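PDB 4KZK: L-arabinose ABC transporter, periplasmic L-arabinose-binding protein from Burkholderia thailandensis, which probably binds L-arabinose in the periplasm for an ABC transporter, and holds beta-D-galactopyranose in the cleft between its two lobes. Local coordinates for residues I39-K44 against D53-A58; Q93-C98 against M117-V122; V169-L174 against V234-N239; I261-N266 against G282-I287. All coordinates share one frame; numbering follows the deposited sequence.

In the fold
Two lobes of alternating strands and helices close on one galactose, and the four contacts sample both, all of them buried. Contacts 1 and 2 lie in one lobe and share the sheet through neighbouring strands 38-43 and 94-98; contacts 3 and 4 lie in the other, joined through strands 233-236 and 260-264. Contact 1 alone sets a helix against a strand, by aromatic and aliphatic packing with one indole bond. The others are parallel strand pairs held by backbone bonds: regular in contact 2, with a weak bond in contact 3 and a beta bulge in contact 4. Contacts 1, 3 and 4 each carry, at the end of a segment, a residue that binds the sugar: Lys44, Asn239 and Asn266.

Contact 1 (I39-K44 against D53-A58); sequences IGFVVK and DEWRFA. With GAL (beta-D-galactopyranose), chain B.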
loop_
_atom_site.group_PDB
_atom_site.type_symbol
_atom_site.label_atom_id
_atom_site.label_comp_id
_atom_site.label_asym_id
_atom_site.label_seq_id
_atom_site.Cartn_x
_atom_site.Cartn_y
_atom_site.Cartn_z
ATOM N N ILE A 39 13.701 17.355 8.749
ATOM C CA ILE A 39 13.463 16.320 7.741
ATOM C C ILE A 39 12.027 16.429 7.250
ATOM O O ILE A 39 11.090 16.524 8.059
ATOM C CB ILE A 39 13.734 14.914 8.307
ATOM C CG1 ILE A 39 15.229 14.756 8.609
ATOM C CG2 ILE A 39 13.295 13.831 7.326
ATOM C CD1 ILE A 39 15.590 13.494 9.364
ATOM N N GLY A 40 11.872 16.416 5.929
ATOM C CA GLY A 40 10.550 16.412 5.292
ATOM C C GLY A 40 10.064 15.000 5.128
ATOM O O GLY A 40 10.867 14.099 4.907
ATOM N N PHE A 41 8.751 14.797 5.253
ATOM C CA PHE A 41 8.137 13.485 5.022
ATOM C C PHE A 41 6.876 13.749 4.208
ATOM O O PHE A 41 5.880 14.224 4.725
ATOM C CB PHE A 41 7.817 12.772 6.335
ATOM C CG PHE A 41 7.770 11.263 6.226
ATOM C CD1 PHE A 41 6.844 10.614 5.407
ATOM C CD2 PHE A 41 8.671 10.478 6.935
ATOM C CE1 PHE A 41 6.825 9.225 5.329
ATOM C CE2 PHE A 41 8.646 9.090 6.859
ATOM C CZ PHE A 41 7.712 8.461 6.033
ATOM N N VAL A 42 6.976 13.462 2.921
ATOM C CA VAL A 42 6.013 13.898 1.904
ATOM C C VAL A 42 5.282 12.663 1.417
ATOM O O VAL A 42 5.916 11.702 1.033
ATOM C CB VAL A 42 6.743 14.634 0.753
ATOM C CG1 VAL A 42 5.771 14.987 -0.364
ATOM C CG2 VAL A 42 7.450 15.871 1.325
ATOM N N VAL A 43 3.949 12.679 1.468
ATOM C CA VAL A 43 3.147 11.500 1.119
ATOM C C VAL A 43 2.101 11.759 0.040
ATOM O O VAL A 43 1.482 12.827 -0.012
ATOM C CB VAL A 43 2.449 10.893 2.371
ATOM C CG1 VAL A 43 3.477 10.545 3.439
ATOM C CG2 VAL A 43 1.365 11.814 2.922
ATOM N N LYS A 44 1.874 10.769 -0.812
ATOM C CA LYS A 44 0.964 10.949 -1.933
ATOM C C LYS A 44 -0.507 11.077 -1.540
ATOM O O LYS A 44 -1.285 11.715 -2.253
ATOM C CB LYS A 44 1.120 9.815 -2.956
ATOM C CG LYS A 44 0.869 8.432 -2.404
ATOM C CD LYS A 44 0.988 7.330 -3.457
ATOM C CE LYS A 44 0.614 5.987 -2.844
ATOM N NZ LYS A 44 0.689 4.808 -3.777
ATOM N N ASP A 53 -0.061 6.706 9.586
ATOM C CA ASP A 53 0.723 5.862 10.484
ATOM C C ASP A 53 2.212 6.085 10.292
ATOM O O ASP A 53 2.958 6.151 11.277
ATOM C CB ASP A 53 0.421 4.374 10.282
ATOM C CG ASP A 53 -0.975 3.979 10.723
ATOM O OD1 ASP A 53 -1.617 4.697 11.526
ATOM O OD2 ASP A 53 -1.431 2.908 10.291
ATOM N N GLU A 54 2.658 6.193 9.043
ATOM C CA GLU A 54 4.066 6.556 8.800
ATOM C C GLU A 54 4.407 7.845 9.509
ATOM O O GLU A 54 5.452 7.922 10.176
ATOM C CB GLU A 54 4.320 6.704 7.302
ATOM C CG GLU A 54 4.426 5.377 6.586
ATOM C CD GLU A 54 4.791 5.539 5.123
ATOM O OE1 GLU A 54 4.716 6.657 4.604
ATOM O OE2 GLU A 54 5.151 4.513 4.484
ATOM N N TRP A 55 3.553 8.857 9.360
ATOM C CA TRP A 55 3.772 10.169 10.003
ATOM C C TRP A 55 3.853 10.096 11.520
ATOM O O TRP A 55 4.687 10.782 12.121
ATOM C CB TRP A 55 2.695 11.172 9.601
ATOM C CG TRP A 55 2.946 11.895 8.282
ATOM C CD1 TRP A 55 4.143 12.018 7.624
ATOM C CD2 TRP A 55 2.002 12.667 7.540
ATOM N NE1 TRP A 55 3.987 12.794 6.504
ATOM C CE2 TRP A 55 2.680 13.203 6.425
ATOM C CE3 TRP A 55 0.649 12.959 7.709
ATOM C CZ2 TRP A 55 2.054 14.014 5.499
ATOM C CZ3 TRP A 55 0.023 13.756 6.774
ATOM C CH2 TRP A 55 0.720 14.284 5.690
ATOM N N ARG A 56 2.994 9.296 12.136
ATOM C CA ARG A 56 2.966 9.195 13.592
ATOM C C ARG A 56 4.290 8.605 14.078
ATOM O O ARG A 56 4.857 9.064 15.085
ATOM C CB ARG A 56 1.772 8.339 14.051
ATOM C CG ARG A 56 1.788 7.974 15.525
ATOM C CD ARG A 56 0.465 7.368 15.956
ATOM N NE ARG A 56 0.151 6.083 15.318
ATOM C CZ ARG A 56 0.322 4.871 15.878
ATOM N NH1 ARG A 56 0.852 4.725 17.090
ATOM N NH2 ARG A 56 -0.032 3.778 15.198
ATOM N N PHE A 57 4.800 7.601 13.376
ATOM C CA PHE A 57 6.077 6.985 13.758
ATOM C C PHE A 57 7.288 7.838 13.398
ATOM O O PHE A 57 8.292 7.852 14.142
ATOM C CB PHE A 57 6.170 5.560 13.215
ATOM C CG PHE A 57 5.314 4.614 13.977
ATOM C CD1 PHE A 57 5.652 4.298 15.282
ATOM C CD2 PHE A 57 4.151 4.089 13.449
ATOM C CE1 PHE A 57 4.868 3.450 16.029
ATOM C CE2 PHE A 57 3.351 3.232 14.208
ATOM C CZ PHE A 57 3.722 2.914 15.502
ATOM N N ALA A 58 7.191 8.591 12.305
ATOM C CA ALA A 58 8.211 9.585 11.971
ATOM C C ALA A 58 8.277 10.662 13.055
ATOM O O ALA A 58 9.365 11.120 13.377
ATOM C CB ALA A 58 7.958 10.214 10.611
HETATM C C1 GAL B . 1.656 2.251 -1.230
HETATM C C2 GAL B . 0.150 2.230 -0.984
HETATM C C3 GAL B . -0.092 2.256 0.532
HETATM C C4 GAL B . 0.685 1.123 1.197
HETATM C C5 GAL B . 2.156 1.256 0.845
HETATM C C6 GAL B . 2.980 0.117 1.429
HETATM O O1 GAL B . 1.854 2.105 -2.623
HETATM O O2 GAL B . -0.413 3.367 -1.598
HETATM O O3 GAL B . -1.489 2.170 0.838
HETATM O O4 GAL B . 0.168 -0.130 0.821
HETATM O O5 GAL B . 2.286 1.166 -0.567
HETATM O O6 GAL B . 4.349 0.257 1.085
#
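Phe41 and Trp55 meet where strand 39-43 and helix 53-58 run nearly antiparallel, the first two elements of a beta-alpha-beta unit in a periplasmic binding protein lobe. Their rings are inclined at 76° and approach obliquely, with CD1 of Phe41 3.8 Å from CD1 of Trp55. The indole also carries the polar link: Trp55 NE1 donates to the backbone O of Phe41 at 3.0 Å, with the acceptor close to the indole plane and the donor well above the plane of the carbonyl. This bond helps hold the indole's rotation, and its six-membered ring meets Val43 tip to tip, Val43 CG2 lying 3.5 Å from Trp55 CZ2. Phe41, whose CB points to the helix, has CG anti to the backbone N (chi1 -154°). The CD2 side of the ring packs on Ala58 CB, while Glu54 crosses the phenyl group at about a right angle and brings OE1 to the ring edge, 3.4 Å from Phe41 CE1. Glu54 OE2 lies close to OD2 of Asp123, a sugar-binding residue. Past the strand, Lys44 forms a salt bridge with Asp124 and, extended beyond CG, reaches galactose: NZ donates to O2 at 2.8 Å and to O1 at 3.2 Å.

Contact 2 (Q93-C98 against M117-V122); sequences QGVIIC and MKLMSV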
loop_
_atom_site.group_PDB
_atom_site.type_symbol
_atom_site.label_atom_id
_atom_site.label_comp_id
_atom_site.label_asym_id
_atom_site.label_seq_id
_atom_site.Cartn_x
_atom_site.Cartn_y
_atom_site.Cartn_z
ATOM N N GLN A 93 17.243 19.523 5.742
ATOM C CA GLN A 93 18.427 18.891 5.164
ATOM C C GLN A 93 18.131 17.535 4.530
ATOM O O GLN A 93 19.018 16.909 3.959
ATOM C CB GLN A 93 19.541 18.733 6.210
ATOM C CG GLN A 93 19.978 20.037 6.882
ATOM C CD GLN A 93 19.209 20.327 8.161
ATOM O OE1 GLN A 93 18.318 19.581 8.537
ATOM N NE2 GLN A 93 19.571 21.406 8.844
ATOM N N GLY A 94 16.893 17.067 4.626
ATOM C CA GLY A 94 16.520 15.819 3.984
ATOM C C GLY A 94 15.031 15.701 3.776
ATOM O O GLY A 94 14.262 16.372 4.450
ATOM N N VAL A 95 14.650 14.819 2.853
ATOM C CA VAL A 95 13.237 14.525 2.580
ATOM C C VAL A 95 13.064 13.029 2.268
ATOM O O VAL A 95 13.835 12.418 1.486
ATOM C CB VAL A 95 12.704 15.404 1.409
ATOM C CG1 VAL A 95 13.575 15.267 0.167
ATOM C CG2 VAL A 95 11.230 15.101 1.088
ATOM N N ILE A 96 12.026 12.461 2.875
ATOM C CA ILE A 96 11.555 11.109 2.580
ATOM C C ILE A 96 10.221 11.282 1.868
ATOM O O ILE A 96 9.388 12.069 2.317
ATOM C CB ILE A 96 11.387 10.301 3.877
ATOM C CG1 ILE A 96 12.728 10.143 4.610
ATOM C CG2 ILE A 96 10.769 8.941 3.605
ATOM C CD1 ILE A 96 12.606 9.783 6.069
ATOM N N ILE A 97 10.050 10.619 0.739
ATOM C CA ILE A 97 8.857 10.865 -0.076
ATOM C C ILE A 97 8.251 9.577 -0.631
ATOM O O ILE A 97 8.975 8.700 -1.076
ATOM C CB ILE A 97 9.155 11.869 -1.218
ATOM C CG1 ILE A 97 7.888 12.198 -2.028
ATOM C CG2 ILE A 97 10.304 11.390 -2.114
ATOM C CD1 ILE A 97 7.978 13.462 -2.852
ATOM N N CYS A 98 6.926 9.497 -0.583
ATOM C CA CYS A 98 6.174 8.535 -1.383
ATOM C C CYS A 98 5.467 9.367 -2.435
ATOM O O CYS A 98 4.450 9.988 -2.147
ATOM C CB CYS A 98 5.160 7.729 -0.570
ATOM S SG CYS A 98 4.307 6.515 -1.645
ATOM N N MET A 117 19.196 18.879 0.025
ATOM C CA MET A 117 18.389 17.937 0.789
ATOM C C MET A 117 18.735 16.528 0.339
ATOM O O MET A 117 18.609 16.219 -0.837
ATOM C CB MET A 117 16.894 18.206 0.550
ATOM C CG MET A 117 16.379 19.505 1.149
ATOM S SD MET A 117 14.582 19.643 1.126
ATOM C CE MET A 117 14.312 20.160 -0.564
ATOM N N LYS A 118 19.159 15.669 1.263
ATOM C CA LYS A 118 19.303 14.246 0.953
ATOM C C LYS A 118 17.921 13.685 0.684
ATOM O O LYS A 118 16.957 14.157 1.283
ATOM C CB LYS A 118 19.975 13.509 2.100
ATOM C CG LYS A 118 21.449 13.866 2.163
ATOM C CD LYS A 118 22.175 13.306 3.360
ATOM C CE LYS A 118 23.679 13.447 3.189
ATOM N NZ LYS A 118 24.113 14.866 3.196
ATOM N N LEU A 119 17.854 12.724 -0.236
ATOM C CA LEU A 119 16.587 12.196 -0.754
ATOM C C LEU A 119 16.477 10.683 -0.540
ATOM O O LEU A 119 17.351 9.925 -0.966
ATOM C CB LEU A 119 16.472 12.509 -2.252
ATOM C CG LEU A 119 15.285 11.888 -2.997
ATOM C CD1 LEU A 119 13.960 12.398 -2.461
ATOM C CD2 LEU A 119 15.400 12.112 -4.492
ATOM N N MET A 120 15.362 10.269 0.073
ATOM C CA MET A 120 15.012 8.867 0.306
ATOM C C MET A 120 13.557 8.653 -0.111
ATOM O O MET A 120 12.752 9.553 0.021
ATOM C CB MET A 120 15.152 8.554 1.789
ATOM C CG MET A 120 14.783 7.140 2.189
ATOM S SD MET A 120 15.128 6.907 3.935
ATOM C CE MET A 120 16.915 6.996 3.935
ATOM N N SER A 121 13.259 7.475 -0.643
ATOM C CA SER A 121 11.878 7.118 -1.013
ATOM C C SER A 121 11.323 6.063 -0.077
ATOM O O SER A 121 12.061 5.253 0.513
ATOM C CB SER A 121 11.798 6.638 -2.465
ATOM O OG SER A 121 12.643 5.544 -2.655
ATOM N N VAL A 122 10.008 6.076 0.062
ATOM C CA VAL A 122 9.302 5.074 0.860
ATOM C C VAL A 122 8.074 4.633 0.069
ATOM O O VAL A 122 7.416 5.453 -0.589
ATOM C CB VAL A 122 8.984 5.605 2.285
ATOM C CG1 VAL A 122 7.998 6.754 2.262
ATOM C CG2 VAL A 122 8.529 4.480 3.195
HETATM O O HOH W 1 21.799 17.421 3.394
#
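Five backbone hydrogen bonds, from Lys118 N to Gln93 O at one end to Val122 N to Ile97 O at the other, tie the segments in regular parallel register, their strands 94-98 and 118-122 inclined at 27°; Val95 and Ile97 each use both N and O toward the partner strand. On the face of Val95, Ile97 and Leu119, a single methyl does most of the joining: Leu119 CD1 lies 3.9 Å from Val95 CG1 and 3.8 Å from Ile97 CG2. Val95 and Leu119 run side by side, whereas Ile97 crosses the leucine. Ile96 and Met120 project together from the other face, with Ile96 CG1 4.0 Å from Met120 CB. The second branch of the isoleucine, Ile96 CG2, stands anti to its backbone N and meets Val122 CG1 at 3.8 Å. At the C-terminal end Cys98 places CB 3.2 Å from Val122 O, close to Asp123 and Asp124, which bind the galactose. At the other end a water donates to Gln93 O. This pair is the strand-to-strand part of a beta-alpha-beta crossover through helix 105-114. Helix 77-89 packs on Val95 and Ile97, helix 291-308 on Lys118, Met120 and Val122, and strand 38-43 continues the sheet beside 94-98.

Contact 3 (V169-L174 against V234-N239); sequences VGVLRL and VAFGSN. With GAL (beta-D-galactopyranose), chain B.
A backbone carbonyl lies over an aromatic face here: Leu172 O sits 3.9 Å above the ring plane of Phe236, offset toward the rim, in a parallel strand pair of the second alpha/beta lobe of this periplasmic binding protein. Leu172 O also accepts from Phe236 N, a long, weak bond of 3.4 Å, while the pairing on both sides is firmer, with Leu172 N donating to Val234 O at 2.8 Å and Leu174 N to Phe236 O at 3.1 Å. Phe236 CG lies between its backbone N and carbonyl carbon (chi1 48°); the ring reaches the neighbouring strand. Val171 CG1 meets the ring edge, 3.7 Å from Phe236 CE1, and Arg173 crosses obliquely with CG 3.8 Å from Phe236 CE2. Only the aliphatic base of the arginine touches the ring; the guanidinium leads away to salt bridges with Asp205 and Asp177. Val171 and Val234 lie side by side on the sheet face that carries Phe236, and on the other Leu172 CB packs on Ala235 CB. Helices 144-161 and 180-195 cover the phenylalanine, whereas helix 213-226 covers Leu172. Beyond the strand, Asn239 stands at the N-cap of helix 240-252. Its OD1 bonds Thr242 OG1, which would help set the amide's rotation, and its ND2 donates almost straight (177°) to galactose O3 at 3.0 Å.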
loop_
_atom_site.group_PDB
_atom_site.type_symbol
_atom_site.label_atom_id
_atom_site.label_comp_id
_atom_site.label_asym_id
_atom_site.label_seq_id
_atom_site.Cartn_x
_atom_site.Cartn_y
_atom_site.Cartn_z
ATOM N N VAL A 169 -15.069 -20.114 -8.788
ATOM C CA VAL A 169 -15.099 -18.808 -8.104
ATOM C C VAL A 169 -14.578 -17.694 -9.010
ATOM O O VAL A 169 -13.558 -17.840 -9.674
ATOM C CB VAL A 169 -14.319 -18.868 -6.779
ATOM C CG1 VAL A 169 -14.269 -17.501 -6.105
ATOM C CG2 VAL A 169 -14.969 -19.872 -5.831
ATOM N N GLY A 170 -15.312 -16.588 -9.050
ATOM C CA GLY A 170 -14.845 -15.393 -9.742
ATOM C C GLY A 170 -13.692 -14.769 -8.976
ATOM O O GLY A 170 -13.771 -14.644 -7.766
ATOM N N VAL A 171 -12.637 -14.384 -9.698
ATOM C CA VAL A 171 -11.434 -13.784 -9.114
ATOM C C VAL A 171 -11.329 -12.342 -9.614
ATOM O O VAL A 171 -10.987 -12.096 -10.771
ATOM C CB VAL A 171 -10.180 -14.607 -9.473
ATOM C CG1 VAL A 171 -8.921 -13.991 -8.892
ATOM C CG2 VAL A 171 -10.359 -16.025 -8.971
ATOM N N LEU A 172 -11.678 -11.407 -8.734
ATOM C CA LEU A 172 -11.656 -9.984 -9.088
ATOM C C LEU A 172 -10.290 -9.375 -8.766
ATOM O O LEU A 172 -9.957 -9.149 -7.601
ATOM C CB LEU A 172 -12.761 -9.223 -8.353
ATOM C CG LEU A 172 -12.929 -7.771 -8.809
ATOM C CD1 LEU A 172 -13.343 -7.738 -10.274
ATOM C CD2 LEU A 172 -13.922 -7.037 -7.926
ATOM N N ARG A 173 -9.515 -9.077 -9.801
ATOM C CA ARG A 173 -8.202 -8.470 -9.640
ATOM C C ARG A 173 -8.284 -6.969 -9.898
ATOM O O ARG A 173 -8.334 -6.523 -11.050
ATOM C CB ARG A 173 -7.202 -9.110 -10.598
ATOM C CG ARG A 173 -5.772 -8.647 -10.399
ATOM C CD ARG A 173 -4.832 -9.223 -11.434
ATOM N NE ARG A 173 -4.840 -8.493 -12.691
ATOM C CZ ARG A 173 -4.085 -7.434 -12.990
ATOM N NH1 ARG A 173 -4.171 -6.897 -14.200
ATOM N NH2 ARG A 173 -3.240 -6.912 -12.110
ATOM N N LEU A 174 -8.295 -6.192 -8.826
ATOM C CA LEU A 174 -8.278 -4.729 -8.948
ATOM C C LEU A 174 -6.887 -4.313 -9.349
ATOM O O LEU A 174 -5.940 -4.520 -8.579
ATOM C CB LEU A 174 -8.630 -4.057 -7.625
ATOM C CG LEU A 174 -10.046 -4.257 -7.119
ATOM C CD1 LEU A 174 -10.097 -3.846 -5.639
ATOM C CD2 LEU A 174 -11.044 -3.488 -7.950
ATOM N N VAL A 234 -13.940 -13.715 -5.033
ATOM C CA VAL A 234 -12.857 -13.240 -4.184
ATOM C C VAL A 234 -12.320 -11.962 -4.814
ATOM O O VAL A 234 -12.491 -11.731 -6.029
ATOM C CB VAL A 234 -11.743 -14.301 -3.995
ATOM C CG1 VAL A 234 -12.303 -15.614 -3.447
ATOM C CG2 VAL A 234 -11.005 -14.567 -5.287
ATOM N N ALA A 235 -11.709 -11.113 -3.993
ATOM C CA ALA A 235 -11.236 -9.839 -4.498
ATOM C C ALA A 235 -10.041 -9.363 -3.721
ATOM O O ALA A 235 -9.888 -9.669 -2.539
ATOM C CB ALA A 235 -12.347 -8.791 -4.458
ATOM N N PHE A 236 -9.216 -8.570 -4.383
ATOM C CA PHE A 236 -8.028 -8.009 -3.777
ATOM C C PHE A 236 -7.514 -6.923 -4.683
ATOM O O PHE A 236 -7.778 -6.904 -5.884
ATOM C CB PHE A 236 -6.969 -9.117 -3.604
ATOM C CG PHE A 236 -6.760 -9.941 -4.851
ATOM C CD1 PHE A 236 -7.563 -11.046 -5.105
ATOM C CD2 PHE A 236 -5.809 -9.583 -5.797
ATOM C CE1 PHE A 236 -7.417 -11.789 -6.257
ATOM C CE2 PHE A 236 -5.658 -10.330 -6.943
ATOM C CZ PHE A 236 -6.458 -11.433 -7.180
ATOM N N GLY A 237 -6.710 -6.056 -4.113
ATOM C CA GLY A 237 -6.091 -4.993 -4.881
ATOM C C GLY A 237 -4.660 -4.755 -4.478
ATOM O O GLY A 237 -3.873 -5.694 -4.247
ATOM N N SER A 238 -4.289 -3.501 -4.421
ATOM C CA SER A 238 -2.958 -3.120 -4.000
ATOM C C SER A 238 -2.913 -2.792 -2.510
ATOM O O SER A 238 -1.844 -2.791 -1.917
ATOM C CB SER A 238 -2.454 -1.938 -4.813
ATOM O OG SER A 238 -3.315 -0.828 -4.698
ATOM N N ASN A 239 -4.070 -2.486 -1.923
ATOM C CA ASN A 239 -4.131 -2.099 -0.515
ATOM C C ASN A 239 -5.543 -2.252 0.020
ATOM O O ASN A 239 -6.454 -2.643 -0.705
ATOM C CB ASN A 239 -3.564 -0.675 -0.284
ATOM C CG ASN A 239 -4.408 0.425 -0.916
ATOM O OD1 ASN A 239 -5.436 0.172 -1.530
ATOM N ND2 ASN A 239 -3.960 1.663 -0.766
HETATM C C1 GAL B . 1.656 2.251 -1.230
HETATM C C2 GAL B . 0.150 2.230 -0.984
HETATM C C3 GAL B . -0.092 2.256 0.532
HETATM C C4 GAL B . 0.685 1.123 1.197
HETATM C C5 GAL B . 2.156 1.256 0.845
HETATM C C6 GAL B . 2.980 0.117 1.429
HETATM O O1 GAL B . 1.854 2.105 -2.623
HETATM O O2 GAL B . -0.413 3.367 -1.598
HETATM O O3 GAL B . -1.489 2.170 0.838
HETATM O O4 GAL B . 0.168 -0.130 0.821
HETATM O O5 GAL B . 2.286 1.166 -0.567
HETATM O O6 GAL B . 4.349 0.257 1.085
#

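Contact 4 (I261-N266 against G282-I287); sequences IAVGIN and GFFGSI. With GAL (beta-D-galactopyranose), chain B.
Ala262 and Phe284 mark a beta bulge in an otherwise regular parallel pair, strands 261-264 and 283-287 being inclined at 23°. Ala262 O accepts from Phe284 N at 2.8 Å and, weakly, from Gly285 N at 3.5 Å, so one carbonyl spans two successive amides and the register slips by one residue. Past the bulge regular pairing resumes: Gly264 bonds through both N and O, and Asn266 N donates to Ile287 O at 2.8 Å. Phe284 turns CB to the first strand; CG is anti to the backbone N (chi1 168°), and its side chain lies side by side with those of Ile261 and Val263. Val263 CG2 meets the ring edge 4.0 Å from Phe284 CD2, while Ile261 CG2 touches Phe284 CB. On the face of Ala262, the Phe283 ring reaches Gly264, its CZ 4.1 Å from Gly264 N. Ser286 OG lies near the corner of the chain at Ile265, hydrogen-bonded to Asp240. Asn266, after that corner, grips galactose with both ends of its amide: OD1 accepts from O4 at 2.6 Å and ND2 donates to O3 at 3.0 Å, a paired grip on two adjacent hydroxyls. The two strands belong to a beta-alpha-beta unit through helix 269-276, which packs with helix 240-252 on Phe283, while helix 144-161 covers Ile261, Val263, Phe284 and Ile287; strand 233-236 continues the sheet beside 260-264.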
loop_
_atom_site.group_PDB
_atom_site.type_symbol
_atom_site.label_atom_id
_atom_site.label_comp_id
_atom_site.label_asym_id
_atom_site.label_seq_id
_atom_site.Cartn_x
_atom_site.Cartn_y
_atom_site.Cartn_z
ATOM N N ILE A 261 -15.055 -13.103 -0.522
ATOM C CA ILE A 261 -13.878 -13.112 0.367
ATOM C C ILE A 261 -12.844 -12.151 -0.205
ATOM O O ILE A 261 -12.253 -12.421 -1.249
ATOM C CB ILE A 261 -13.269 -14.519 0.513
ATOM C CG1 ILE A 261 -14.313 -15.480 1.073
ATOM C CG2 ILE A 261 -12.037 -14.476 1.398
ATOM C CD1 ILE A 261 -13.891 -16.923 0.968
ATOM N N ALA A 262 -12.635 -11.039 0.483
ATOM C CA ALA A 262 -11.707 -10.017 0.047
ATOM C C ALA A 262 -10.640 -9.820 1.098
ATOM O O ALA A 262 -10.951 -9.758 2.279
ATOM C CB ALA A 262 -12.456 -8.711 -0.199
ATOM N N VAL A 263 -9.386 -9.714 0.658
ATOM C CA VAL A 263 -8.264 -9.523 1.588
ATOM C C VAL A 263 -7.408 -8.385 1.066
ATOM O O VAL A 263 -7.011 -8.380 -0.106
ATOM C CB VAL A 263 -7.431 -10.822 1.749
ATOM C CG1 VAL A 263 -6.143 -10.580 2.535
ATOM C CG2 VAL A 263 -8.266 -11.900 2.398
ATOM N N GLY A 264 -7.151 -7.417 1.930
ATOM C CA GLY A 264 -6.350 -6.261 1.595
ATOM C C GLY A 264 -4.906 -6.352 2.015
ATOM O O GLY A 264 -4.428 -7.422 2.410
ATOM N N ILE A 265 -4.225 -5.218 1.877
ATOM C CA ILE A 265 -2.849 -5.009 2.333
ATOM C C ILE A 265 -2.794 -3.669 3.069
ATOM O O ILE A 265 -3.327 -2.675 2.561
ATOM C CB ILE A 265 -1.845 -5.005 1.171
ATOM C CG1 ILE A 265 -1.850 -6.361 0.467
ATOM C CG2 ILE A 265 -0.462 -4.623 1.659
ATOM C CD1 ILE A 265 -1.151 -6.326 -0.878
ATOM N N ASN A 266 -2.202 -3.711 4.270
ATOM C CA ASN A 266 -1.790 -2.599 5.154
ATOM C C ASN A 266 -2.126 -2.927 6.593
ATOM O O ASN A 266 -1.289 -2.841 7.452
ATOM C CB ASN A 266 -2.399 -1.252 4.815
ATOM C CG ASN A 266 -1.816 -0.630 3.582
ATOM O OD1 ASN A 266 -0.782 -1.069 3.080
ATOM N ND2 ASN A 266 -2.460 0.436 3.101
ATOM N N GLY A 282 -17.713 -8.483 3.619
ATOM C CA GLY A 282 -16.871 -9.277 2.738
ATOM C C GLY A 282 -15.389 -8.970 2.804
ATOM O O GLY A 282 -14.599 -9.706 2.225
ATOM N N PHE A 283 -15.006 -7.892 3.499
ATOM C CA PHE A 283 -13.610 -7.636 3.809
ATOM C C PHE A 283 -13.219 -8.569 4.965
ATOM O O PHE A 283 -13.531 -8.301 6.136
ATOM C CB PHE A 283 -13.419 -6.183 4.180
ATOM C CG PHE A 283 -11.984 -5.767 4.258
ATOM C CD1 PHE A 283 -11.236 -6.019 5.387
ATOM C CD2 PHE A 283 -11.374 -5.144 3.176
ATOM C CE1 PHE A 283 -9.919 -5.629 5.458
ATOM C CE2 PHE A 283 -10.048 -4.753 3.243
ATOM C CZ PHE A 283 -9.316 -5.015 4.382
ATOM N N PHE A 284 -12.547 -9.661 4.598
ATOM C CA PHE A 284 -12.299 -10.775 5.494
ATOM C C PHE A 284 -11.000 -10.587 6.270
ATOM O O PHE A 284 -10.881 -10.940 7.434
ATOM C CB PHE A 284 -12.241 -12.061 4.680
ATOM C CG PHE A 284 -11.725 -13.220 5.456
ATOM C CD1 PHE A 284 -12.491 -13.803 6.427
ATOM C CD2 PHE A 284 -10.445 -13.699 5.231
ATOM C CE1 PHE A 284 -11.991 -14.862 7.168
ATOM C CE2 PHE A 284 -9.934 -14.737 5.979
ATOM C CZ PHE A 284 -10.713 -15.327 6.943
ATOM N N GLY A 285 -9.990 -10.050 5.612
ATOM C CA GLY A 285 -8.687 -9.940 6.259
ATOM C C GLY A 285 -7.792 -8.955 5.552
ATOM O O GLY A 285 -8.168 -8.387 4.527
ATOM N N SER A 286 -6.588 -8.763 6.107
ATOM C CA SER A 286 -5.603 -7.869 5.511
ATOM C C SER A 286 -4.214 -8.321 5.866
ATOM O O SER A 286 -4.014 -8.902 6.935
ATOM C CB SER A 286 -5.832 -6.449 6.038
ATOM O OG SER A 286 -4.916 -5.526 5.504
ATOM N N ILE A 287 -3.234 -8.049 5.009
ATOM C CA ILE A 287 -1.848 -8.323 5.399
ATOM C C ILE A 287 -1.324 -7.099 6.138
ATOM O O ILE A 287 -1.152 -6.009 5.540
ATOM C CB ILE A 287 -0.936 -8.675 4.201
ATOM C CG1 ILE A 287 -1.522 -9.800 3.345
ATOM C CG2 ILE A 287 0.469 -9.002 4.704
ATOM C CD1 ILE A 287 -1.812 -11.073 4.111
HETATM C C1 GAL B . 1.656 2.251 -1.230
HETATM C C2 GAL B . 0.150 2.230 -0.984
HETATM C C3 GAL B . -0.092 2.256 0.532
HETATM C C4 GAL B . 0.685 1.123 1.197
HETATM C C5 GAL B . 2.156 1.256 0.845
HETATM C C6 GAL B . 2.980 0.117 1.429
HETATM O O1 GAL B . 1.854 2.105 -2.623
HETATM O O2 GAL B . -0.413 3.367 -1.598
HETATM O O3 GAL B . -1.489 2.170 0.838
HETATM O O4 GAL B . 0.168 -0.130 0.821
HETATM O O5 GAL B . 2.286 1.166 -0.567
HETATM O O6 GAL B . 4.349 0.257 1.085
#